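PDB 4KOQ: single-stranded DNA-binding protein WHY3, chloroplastic from Arabidopsis thaliana, which binds single-stranded DNA as a homotetramer, preserving plastid genome stability by suppressing illegitimate recombination and, in the nucleus, taking part in repression of the kinesin gene KP1. Local coordinates for residues 68-73 / 87-92; 22-27 / 45-50; 101-106 / 122-127. All blocks are in the same frame, centred on the assembly; numbering follows the deposited sequence.

Interaction 1. Residues 68-73 / 87-92; sequences FSLSVT and CEFFHD. With PO4 (phosphate ion), chain B.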
loop_
_atom_site.group_PDB
_atom_site.type_symbol
_atom_site.label_atom_id
_atom_site.label_comp_id
_atom_site.label_asym_id
_atom_site.label_seq_id
_atom_site.Cartn_x
_atom_site.Cartn_y
_atom_site.Cartn_z
ATOM N N PHE A 68 21.892 -14.392 0.014
ATOM C CA PHE A 68 22.222 -12.990 -0.033
ATOM C C PHE A 68 21.185 -12.275 0.828
ATOM O O PHE A 68 20.004 -12.595 0.745
ATOM C CB PHE A 68 22.192 -12.495 -1.485
ATOM C CG PHE A 68 22.817 -11.119 -1.673
ATOM C CD1 PHE A 68 24.166 -11.004 -1.952
ATOM C CD2 PHE A 68 22.045 -9.957 -1.628
ATOM C CE1 PHE A 68 24.755 -9.763 -2.152
ATOM C CE2 PHE A 68 22.636 -8.698 -1.816
ATOM C CZ PHE A 68 24.005 -8.616 -2.069
ATOM N N SER A 69 21.630 -11.384 1.706
ATOM C CA SER A 69 20.736 -10.621 2.573
ATOM C C SER A 69 20.431 -9.238 2.026
ATOM O O SER A 69 21.288 -8.355 2.093
ATOM C CB SER A 69 21.395 -10.449 3.940
ATOM O OG SER A 69 21.581 -11.717 4.548
ATOM N N LEU A 70 19.208 -9.029 1.544
ATOM C CA LEU A 70 18.833 -7.757 0.946
ATOM C C LEU A 70 18.392 -6.789 2.010
ATOM O O LEU A 70 17.418 -7.070 2.714
ATOM C CB LEU A 70 17.620 -7.949 0.025
ATOM C CG LEU A 70 17.681 -8.152 -1.473
ATOM C CD1 LEU A 70 16.252 -7.902 -2.006
ATOM C CD2 LEU A 70 18.675 -7.260 -2.160
ATOM N N SER A 71 19.102 -5.675 2.139
ATOM C CA SER A 71 18.780 -4.643 3.109
ATOM C C SER A 71 17.587 -3.808 2.663
ATOM O O SER A 71 17.177 -3.798 1.483
ATOM C CB SER A 71 19.973 -3.715 3.303
ATOM O OG SER A 71 20.085 -2.884 2.161
ATOM N N VAL A 72 17.056 -3.047 3.611
ATOM C CA VAL A 72 16.017 -2.070 3.305
ATOM C C VAL A 72 16.378 -1.157 2.137
ATOM O O VAL A 72 15.553 -0.923 1.253
ATOM C CB VAL A 72 15.717 -1.279 4.592
ATOM C CG1 VAL A 72 14.997 -0.016 4.315
ATOM C CG2 VAL A 72 14.951 -2.175 5.569
ATOM N N THR A 73 17.591 -0.601 2.128
ATOM C CA THR A 73 17.983 0.318 1.042
ATOM C C THR A 73 18.036 -0.413 -0.286
ATOM O O THR A 73 17.602 0.099 -1.286
ATOM C CB THR A 73 19.356 0.976 1.328
ATOM O OG1 THR A 73 19.255 1.733 2.537
ATOM C CG2 THR A 73 19.774 1.906 0.198
ATOM N N CYS A 87 20.690 -2.894 -11.312
ATOM C CA CYS A 87 21.350 -2.590 -10.069
ATOM C C CYS A 87 22.252 -3.760 -9.665
ATOM O O CYS A 87 22.044 -4.899 -10.080
ATOM C CB CYS A 87 20.329 -2.254 -8.963
ATOM S SG CYS A 87 19.216 -3.555 -8.579
ATOM N N GLU A 88 23.275 -3.443 -8.890
ATOM C CA GLU A 88 24.292 -4.426 -8.500
ATOM C C GLU A 88 24.712 -4.109 -7.084
ATOM O O GLU A 88 25.076 -2.967 -6.760
ATOM C CB GLU A 88 25.503 -4.328 -9.449
ATOM C CG GLU A 88 26.484 -5.439 -9.345
ATOM C CD GLU A 88 27.489 -5.455 -10.527
ATOM O OE1 GLU A 88 27.691 -4.408 -11.158
ATOM O OE2 GLU A 88 28.065 -6.519 -10.815
ATOM N N PHE A 89 24.655 -5.118 -6.238
ATOM C CA PHE A 89 25.000 -4.978 -4.831
ATOM C C PHE A 89 26.185 -5.859 -4.471
ATOM O O PHE A 89 26.208 -7.030 -4.821
ATOM C CB PHE A 89 23.822 -5.413 -3.969
ATOM C CG PHE A 89 22.523 -4.818 -4.368
ATOM C CD1 PHE A 89 22.392 -3.453 -4.575
ATOM C CD2 PHE A 89 21.415 -5.610 -4.518
ATOM C CE1 PHE A 89 21.128 -2.900 -4.945
ATOM C CE2 PHE A 89 20.175 -5.070 -4.864
ATOM C CZ PHE A 89 20.038 -3.717 -5.070
ATOM N N PHE A 90 27.137 -5.307 -3.719
ATOM C CA PHE A 90 28.323 -6.029 -3.319
ATOM C C PHE A 90 28.392 -6.170 -1.802
ATOM O O PHE A 90 28.344 -5.172 -1.086
ATOM C CB PHE A 90 29.575 -5.256 -3.754
ATOM C CG PHE A 90 29.617 -4.952 -5.221
ATOM C CD1 PHE A 90 28.875 -3.906 -5.748
ATOM C CD2 PHE A 90 30.385 -5.707 -6.075
ATOM C CE1 PHE A 90 28.904 -3.625 -7.107
ATOM C CE2 PHE A 90 30.431 -5.418 -7.443
ATOM C CZ PHE A 90 29.685 -4.390 -7.950
ATOM N N HIS A 91 28.531 -7.398 -1.332
ATOM C CA HIS A 91 28.605 -7.689 0.080
ATOM C C HIS A 91 29.841 -8.515 0.391
ATOM O O HIS A 91 30.119 -9.507 -0.280
ATOM C CB HIS A 91 27.412 -8.504 0.547
ATOM C CG HIS A 91 26.120 -7.724 0.624
ATOM N ND1 HIS A 91 24.951 -8.289 1.092
ATOM C CD2 HIS A 91 25.799 -6.463 0.237
ATOM C CE1 HIS A 91 23.972 -7.398 1.025
ATOM N NE2 HIS A 91 24.456 -6.282 0.513
ATOM N N ASP A 92 30.528 -8.127 1.466
ATOM C CA ASP A 92 31.561 -8.949 2.080
ATOM C C ASP A 92 31.001 -9.548 3.361
ATOM O O ASP A 92 30.761 -8.829 4.320
ATOM C CB ASP A 92 32.784 -8.096 2.411
ATOM C CG ASP A 92 33.899 -8.898 3.081
ATOM O OD1 ASP A 92 33.650 -10.034 3.538
ATOM O OD2 ASP A 92 35.030 -8.375 3.157
HETATM P P PO4 B . 25.023 -11.765 2.803
HETATM O O1 PO4 B . 24.603 -13.115 2.303
HETATM O O2 PO4 B . 26.529 -11.669 2.859
HETATM O O3 PO4 B . 24.543 -10.658 1.930
HETATM O O4 PO4 B . 24.413 -11.553 4.174
#
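His-91 lies flat over Phe-68 in an offset stack, the ring centroids 4.0 Å apart and the planes only 15° from parallel. CB lies near CE1 of the Phe-68 phenyl ring. With CG anti to the carbonyl carbon (chi1 -73°), the ring is carried over Phe-68, whose CZ stands beneath the centre of the imidazole, close to both CG and CD2. ND1 comes within 3.3 Å of that CZ and also gives a nearly straight hydrogen bond to O3 of the phosphate, which lies at the imidazole edge; the separation, 2.5 Å between ND1 and O3, is unusually short and best read with caution. The ion probably comes from the crystallisation liquor. Ser-69 O lies at the imidazole edge, in its plane, 3.0 Å from CE1. NE2, at the far side, is hydrogen-bonded to Glu-74. With both nitrogens engaged by acidic partners, the ring may well carry a proton on each.

In the Whirly fold two antiparallel four-stranded sheets lie across one another, and this contact joins strand 59-70 of one to strand 87-91 of the other; side chains rather than backbone bonds connect them. Deeper in, hydrophobic residues suit the buried space between sheets: Phe-89 CB packs 3.7 Å from Phe-68 CZ, and Leu-70 CD2 lies 3.8 Å from Phe-89 CE2. Toward the phosphate the chemistry turns polar. Small Ser-69 lets the anion approach the main chain, its N donating to O3 at 3.0 Å with an angle of 172° at the hydrogen, while its OG donates to O4 at 2.9 Å.

Interaction 2. Residues 22-27 / 45-50; sequences LTIEPR and GFLLLQ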
loop_
_atom_site.group_PDB
_atom_site.type_symbol
_atom_site.label_atom_id
_atom_site.label_comp_id
_atom_site.label_asym_id
_atom_site.label_seq_id
_atom_site.Cartn_x
_atom_site.Cartn_y
_atom_site.Cartn_z
ATOM N N LEU A 22 14.610 -19.681 -6.645
ATOM C CA LEU A 22 14.879 -18.579 -5.726
ATOM C C LEU A 22 13.782 -18.571 -4.659
ATOM O O LEU A 22 12.607 -18.619 -4.997
ATOM C CB LEU A 22 14.800 -17.247 -6.498
ATOM C CG LEU A 22 14.853 -15.966 -5.666
ATOM C CD1 LEU A 22 16.133 -15.853 -4.856
ATOM C CD2 LEU A 22 14.641 -14.750 -6.555
ATOM N N THR A 23 14.159 -18.531 -3.397
ATOM C CA THR A 23 13.196 -18.357 -2.326
ATOM C C THR A 23 13.575 -17.109 -1.540
ATOM O O THR A 23 14.747 -16.831 -1.313
ATOM C CB THR A 23 13.180 -19.590 -1.367
ATOM O OG1 THR A 23 12.934 -20.774 -2.118
ATOM C CG2 THR A 23 12.110 -19.456 -0.355
ATOM N N ILE A 24 12.567 -16.336 -1.159
ATOM C CA ILE A 24 12.732 -15.061 -0.474
ATOM C C ILE A 24 11.958 -15.091 0.829
ATOM O O ILE A 24 10.739 -15.289 0.828
ATOM C CB ILE A 24 12.190 -13.902 -1.322
ATOM C CG1 ILE A 24 12.890 -13.928 -2.683
ATOM C CG2 ILE A 24 12.412 -12.575 -0.649
ATOM C CD1 ILE A 24 12.376 -12.931 -3.661
ATOM N N GLU A 25 12.685 -14.906 1.922
ATOM C CA GLU A 25 12.110 -14.976 3.278
ATOM C C GLU A 25 12.335 -13.700 4.066
ATOM O O GLU A 25 13.445 -13.220 4.202
ATOM C CB GLU A 25 12.705 -16.140 4.090
ATOM C CG GLU A 25 12.018 -16.292 5.472
ATOM C CD GLU A 25 11.106 -17.527 5.638
ATOM O OE1 GLU A 25 11.517 -18.623 5.182
ATOM O OE2 GLU A 25 9.988 -17.401 6.244
ATOM N N PRO A 26 11.271 -13.150 4.632
ATOM C CA PRO A 26 11.519 -11.964 5.442
ATOM C C PRO A 26 12.112 -12.306 6.815
ATOM O O PRO A 26 11.903 -13.399 7.361
ATOM C CB PRO A 26 10.139 -11.328 5.563
ATOM C CG PRO A 26 9.197 -12.341 5.156
ATOM C CD PRO A 26 9.844 -13.439 4.467
ATOM N N ARG A 27 12.858 -11.353 7.348
ATOM C CA ARG A 27 13.495 -11.460 8.662
ATOM C C ARG A 27 13.195 -10.190 9.436
ATOM O O ARG A 27 13.365 -9.080 8.927
ATOM C CB ARG A 27 15.000 -11.582 8.487
ATOM C CG ARG A 27 15.446 -12.878 7.891
ATOM C CD ARG A 27 15.165 -14.002 8.885
ATOM N NE ARG A 27 15.809 -15.240 8.478
ATOM C CZ ARG A 27 15.173 -16.318 8.036
ATOM N NH1 ARG A 27 13.852 -16.351 7.944
ATOM N NH2 ARG A 27 15.863 -17.383 7.690
ATOM N N GLY A 45 15.082 -5.014 9.858
ATOM C CA GLY A 45 14.796 -6.251 9.192
ATOM C C GLY A 45 15.417 -6.297 7.815
ATOM O O GLY A 45 15.969 -5.311 7.341
ATOM N N PHE A 46 15.326 -7.450 7.164
ATOM C CA PHE A 46 15.884 -7.589 5.804
ATOM C C PHE A 46 15.205 -8.774 5.153
ATOM O O PHE A 46 14.379 -9.441 5.786
ATOM C CB PHE A 46 17.408 -7.801 5.836
ATOM C CG PHE A 46 17.845 -9.040 6.591
ATOM C CD1 PHE A 46 17.954 -9.009 7.969
ATOM C CD2 PHE A 46 18.165 -10.216 5.929
ATOM C CE1 PHE A 46 18.356 -10.150 8.681
ATOM C CE2 PHE A 46 18.572 -11.355 6.637
ATOM C CZ PHE A 46 18.660 -11.309 8.021
ATOM N N LEU A 47 15.540 -9.025 3.886
ATOM C CA LEU A 47 15.036 -10.174 3.179
ATOM C C LEU A 47 16.191 -11.115 2.865
ATOM O O LEU A 47 17.250 -10.689 2.368
ATOM C CB LEU A 47 14.397 -9.756 1.829
ATOM C CG LEU A 47 13.146 -8.876 1.951
ATOM C CD1 LEU A 47 12.548 -8.547 0.596
ATOM C CD2 LEU A 47 12.084 -9.483 2.837
ATOM N N LEU A 48 15.983 -12.389 3.127
ATOM C CA LEU A 48 16.965 -13.410 2.821
ATOM C C LEU A 48 16.598 -14.108 1.516
ATOM O O LEU A 48 15.544 -14.742 1.398
ATOM C CB LEU A 48 16.992 -14.476 3.927
ATOM C CG LEU A 48 18.058 -15.568 3.743
ATOM C CD1 LEU A 48 19.437 -14.947 3.645
ATOM C CD2 LEU A 48 18.002 -16.583 4.873
ATOM N N LEU A 49 17.485 -13.985 0.548
ATOM C CA LEU A 49 17.336 -14.625 -0.745
ATOM C C LEU A 49 18.190 -15.880 -0.799
ATOM O O LEU A 49 19.366 -15.815 -0.487
ATOM C CB LEU A 49 17.864 -13.713 -1.843
ATOM C CG LEU A 49 17.429 -12.251 -1.918
ATOM C CD1 LEU A 49 17.698 -11.695 -3.317
ATOM C CD2 LEU A 49 16.024 -12.059 -1.571
ATOM N N GLN A 50 17.593 -16.998 -1.205
ATOM C CA GLN A 50 18.313 -18.268 -1.351
ATOM C C GLN A 50 18.184 -18.753 -2.770
ATOM O O GLN A 50 17.077 -18.929 -3.257
ATOM C CB GLN A 50 17.733 -19.298 -0.385
ATOM C CG GLN A 50 17.684 -18.769 1.064
ATOM C CD GLN A 50 17.375 -19.867 2.097
ATOM O OE1 GLN A 50 17.980 -20.945 2.094
ATOM N NE2 GLN A 50 16.438 -19.588 2.973
#
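Phe-46 CG sits in the crowded position between its backbone N and carbonyl carbon (chi1 60°), whereas Arg-27 CG is anti to its carbonyl carbon (chi1 -69°), settings that together lay the arginine's aliphatic root on the phenyl face. Arg-27 CB stands 3.7 Å from the ring centroid in a CH-pi contact, and CG lies 3.6 Å from Phe-46 CZ. The guanidinium is turned 77° from the ring, and its NH2 meets Leu-48 CD2 at 3.6 Å. Arginine suits this partly exposed face because its methylenes are greasy and its head polar.

On the opposite, buried face apolar residues pack together: Ile-24 lies beside Leu-49, CG2 to CD2 3.8 Å, and Leu-47 CD2 meets Pro-26 CB at the same distance. Pro-26 falls in a non-hydrogen-bonded pair, where its missing N-H costs this antiparallel hairpin nothing. Six backbone bonds join Thr-23, Glu-25 and Arg-27 to Gln-50, Leu-48 and Phe-46. Leu-22 ends a region probably required for single-stranded DNA binding.

Strands 9-16 and 59-70 flank the pair within the sheet, while helix 141-158, through Leu-147 and Phe-151, and Trp-161 of a third subunit cover the Ile-24 and Leu-47 face.

Interaction 3. Residues 101-106 / 122-127; sequences GKVRKV and LSVQNK. With PO4 (phosphate ion), chain B.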
loop_
_atom_site.group_PDB
_atom_site.type_symbol
_atom_site.label_atom_id
_atom_site.label_comp_id
_atom_site.label_asym_id
_atom_site.label_seq_id
_atom_site.Cartn_x
_atom_site.Cartn_y
_atom_site.Cartn_z
ATOM N N GLY A 101 37.563 -9.512 3.032
ATOM C CA GLY A 101 38.207 -9.370 1.745
ATOM C C GLY A 101 38.434 -10.655 0.985
ATOM O O GLY A 101 38.883 -10.620 -0.158
ATOM N N LYS A 102 38.133 -11.797 1.591
ATOM C CA LYS A 102 38.419 -13.067 0.936
ATOM C C LYS A 102 37.242 -13.588 0.094
ATOM O O LYS A 102 37.443 -14.351 -0.851
ATOM C CB LYS A 102 38.818 -14.109 1.961
ATOM C CG LYS A 102 40.185 -13.825 2.588
ATOM C CD LYS A 102 40.505 -14.852 3.638
ATOM C CE LYS A 102 41.760 -14.470 4.433
ATOM N NZ LYS A 102 42.048 -15.510 5.451
ATOM N N VAL A 103 36.029 -13.166 0.449
ATOM C CA VAL A 103 34.819 -13.606 -0.253
ATOM C C VAL A 103 33.965 -12.405 -0.606
ATOM O O VAL A 103 33.743 -11.515 0.224
ATOM C CB VAL A 103 34.019 -14.591 0.597
ATOM C CG1 VAL A 103 32.698 -14.995 -0.102
ATOM C CG2 VAL A 103 34.859 -15.819 0.876
ATOM N N ARG A 104 33.507 -12.361 -1.855
ATOM C CA ARG A 104 32.631 -11.292 -2.297
ATOM C C ARG A 104 31.343 -11.899 -2.835
ATOM O O ARG A 104 31.393 -12.824 -3.615
ATOM C CB ARG A 104 33.330 -10.510 -3.397
ATOM C CG ARG A 104 32.634 -9.258 -3.858
ATOM C CD ARG A 104 33.627 -8.292 -4.528
ATOM N NE ARG A 104 33.346 -8.068 -5.948
ATOM C CZ ARG A 104 33.985 -8.649 -6.965
ATOM N NH1 ARG A 104 34.973 -9.513 -6.751
ATOM N NH2 ARG A 104 33.635 -8.363 -8.211
ATOM N N LYS A 105 30.207 -11.351 -2.430
ATOM C CA LYS A 105 28.920 -11.779 -2.985
ATOM C C LYS A 105 28.361 -10.599 -3.719
ATOM O O LYS A 105 28.283 -9.506 -3.176
ATOM C CB LYS A 105 27.956 -12.190 -1.899
ATOM C CG LYS A 105 28.393 -13.397 -1.080
ATOM C CD LYS A 105 27.274 -13.785 -0.101
ATOM C CE LYS A 105 27.542 -15.105 0.569
ATOM N NZ LYS A 105 26.428 -15.461 1.446
ATOM N N VAL A 106 27.970 -10.842 -4.963
ATOM C CA VAL A 106 27.443 -9.823 -5.801
ATOM C C VAL A 106 26.094 -10.254 -6.326
ATOM O O VAL A 106 25.980 -11.298 -6.988
ATOM C CB VAL A 106 28.345 -9.584 -7.021
ATOM C CG1 VAL A 106 27.810 -8.398 -7.814
ATOM C CG2 VAL A 106 29.777 -9.320 -6.570
ATOM N N LEU A 122 23.180 -14.181 -8.656
ATOM C CA LEU A 122 24.044 -14.097 -7.486
ATOM C C LEU A 122 25.367 -14.800 -7.775
ATOM O O LEU A 122 25.351 -15.968 -8.159
ATOM C CB LEU A 122 23.365 -14.741 -6.293
ATOM C CG LEU A 122 24.165 -14.836 -4.999
ATOM C CD1 LEU A 122 24.657 -13.507 -4.471
ATOM C CD2 LEU A 122 23.343 -15.556 -3.929
ATOM N N SER A 123 26.482 -14.091 -7.578
ATOM C CA SER A 123 27.806 -14.665 -7.824
ATOM C C SER A 123 28.523 -14.570 -6.507
ATOM O O SER A 123 28.570 -13.511 -5.916
ATOM C CB SER A 123 28.524 -13.903 -8.963
ATOM O OG SER A 123 29.928 -14.184 -9.033
ATOM N N VAL A 124 29.045 -15.696 -6.032
ATOM C CA VAL A 124 29.767 -15.731 -4.777
ATOM C C VAL A 124 31.209 -16.146 -5.129
ATOM O O VAL A 124 31.406 -17.224 -5.636
ATOM C CB VAL A 124 29.160 -16.756 -3.826
ATOM C CG1 VAL A 124 29.942 -16.787 -2.533
ATOM C CG2 VAL A 124 27.648 -16.447 -3.533
ATOM N N GLN A 125 32.169 -15.278 -4.849
ATOM C CA GLN A 125 33.489 -15.387 -5.437
ATOM C C GLN A 125 34.486 -15.566 -4.317
ATOM O O GLN A 125 34.555 -14.741 -3.410
ATOM C CB GLN A 125 33.810 -14.129 -6.235
ATOM C CG GLN A 125 32.788 -13.806 -7.331
ATOM C CD GLN A 125 32.885 -12.369 -7.811
ATOM O OE1 GLN A 125 33.840 -11.662 -7.492
ATOM N NE2 GLN A 125 31.893 -11.926 -8.570
ATOM N N ASN A 126 35.223 -16.666 -4.369
ATOM C CA ASN A 126 36.334 -16.894 -3.459
ATOM C C ASN A 126 37.611 -16.881 -4.268
ATOM O O ASN A 126 37.938 -17.880 -4.907
ATOM C CB ASN A 126 36.185 -18.241 -2.766
ATOM C CG ASN A 126 37.266 -18.488 -1.729
ATOM O OD1 ASN A 126 38.403 -18.031 -1.872
ATOM N ND2 ASN A 126 36.913 -19.203 -0.676
ATOM N N LYS A 127 38.318 -15.752 -4.247
ATOM C CA LYS A 127 39.482 -15.540 -5.118
ATOM C C LYS A 127 40.667 -16.436 -4.761
ATOM O O LYS A 127 41.299 -17.016 -5.651
ATOM C CB LYS A 127 39.926 -14.074 -5.092
ATOM C CG LYS A 127 40.570 -13.645 -3.788
ATOM C CD LYS A 127 40.750 -12.140 -3.721
ATOM C CE LYS A 127 39.546 -11.476 -3.087
ATOM N NZ LYS A 127 38.264 -11.792 -3.788
HETATM P P PO4 B . 25.023 -11.765 2.803
HETATM O O1 PO4 B . 24.603 -13.115 2.303
HETATM O O2 PO4 B . 26.529 -11.669 2.859
HETATM O O3 PO4 B . 24.543 -10.658 1.930
HETATM O O4 PO4 B . 24.413 -11.553 4.174
#
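Arg-104 and Gln-125 form a hydrogen-bonded antiparallel pair, and so do Val-106 and Ser-123; their four backbone bonds, among them Arg-104 N to Gln-125 O at 3.0 Å and Val-106 N to Ser-123 O at 2.9 Å, set the framework of the hairpin made by strands 103-111 and 117-126. Weaker CA-H...O contacts fill the intervals, as where Lys-105 CA faces Ser-123 O.

Apolar packing gathers on the face carrying Val-103, Lys-105 and Val-124. Val-103 CG1 meets Val-124 CG1 at 4.1 Å, and Lys-105 CG lies 4.0 Å from both methyls of Val-124. Beta-branched valine suits an extended strand, and the lysine's methylenes pack on it while the ammonium goes on to polar partners.

Polar side-chain bonding is layered on the other face. Gln-125 NE2 gives its N-H, in the amide plane, to Ser-123 OG at 3.0 Å; that hydroxyl is also bonded to Asp-132 on the adjoining strand. Val-106 CG2 rests in van der Waals contact against the same amide, 3.9 Å from Gln-125 NE2. Gln-125 OE1 lies over a face of the Arg-104 guanidinium, the amide and guanidinium planes 84° apart. The modelled approach is very close and badly angled for a bond, so its detail is doubtful.

Charge is concentrated at two places. Near the strand ends, Arg-104 NH1 and NZ of the poorly ordered Lys-127 are 5.0 Å apart, like charges that would be expected to repel weakly. Lys-105 runs extended beyond CG, and its NZ donates a hydrogen bond to O1 of the phosphate, 3.1 Å away, and another to Val-67 O of the other sheet. With two acceptors holding its ammonium, a basic side chain is accommodated where the two sheets meet.

How the interactions relate
Interactions 2 and 3 are hairpin ladders, one in each sheet of the subunit, and interaction 1 bridges those sheets. Segment 68-73 pairs by backbone bonds with 45-50, and segment 87-92 with 101-106, so interaction 1 shares a sheet with each hairpin, whereas interactions 2 and 3 do not touch. Interaction 1 is buried and largely aromatic; interaction 2, near the chain centre, has one greasy face turned to a helix and another subunit; interaction 3 is peripheral, about 17 Å from that centre to its own, and rich in charge. The phosphate takes bonds from both segments of interaction 1 and from one lysine of interaction 3.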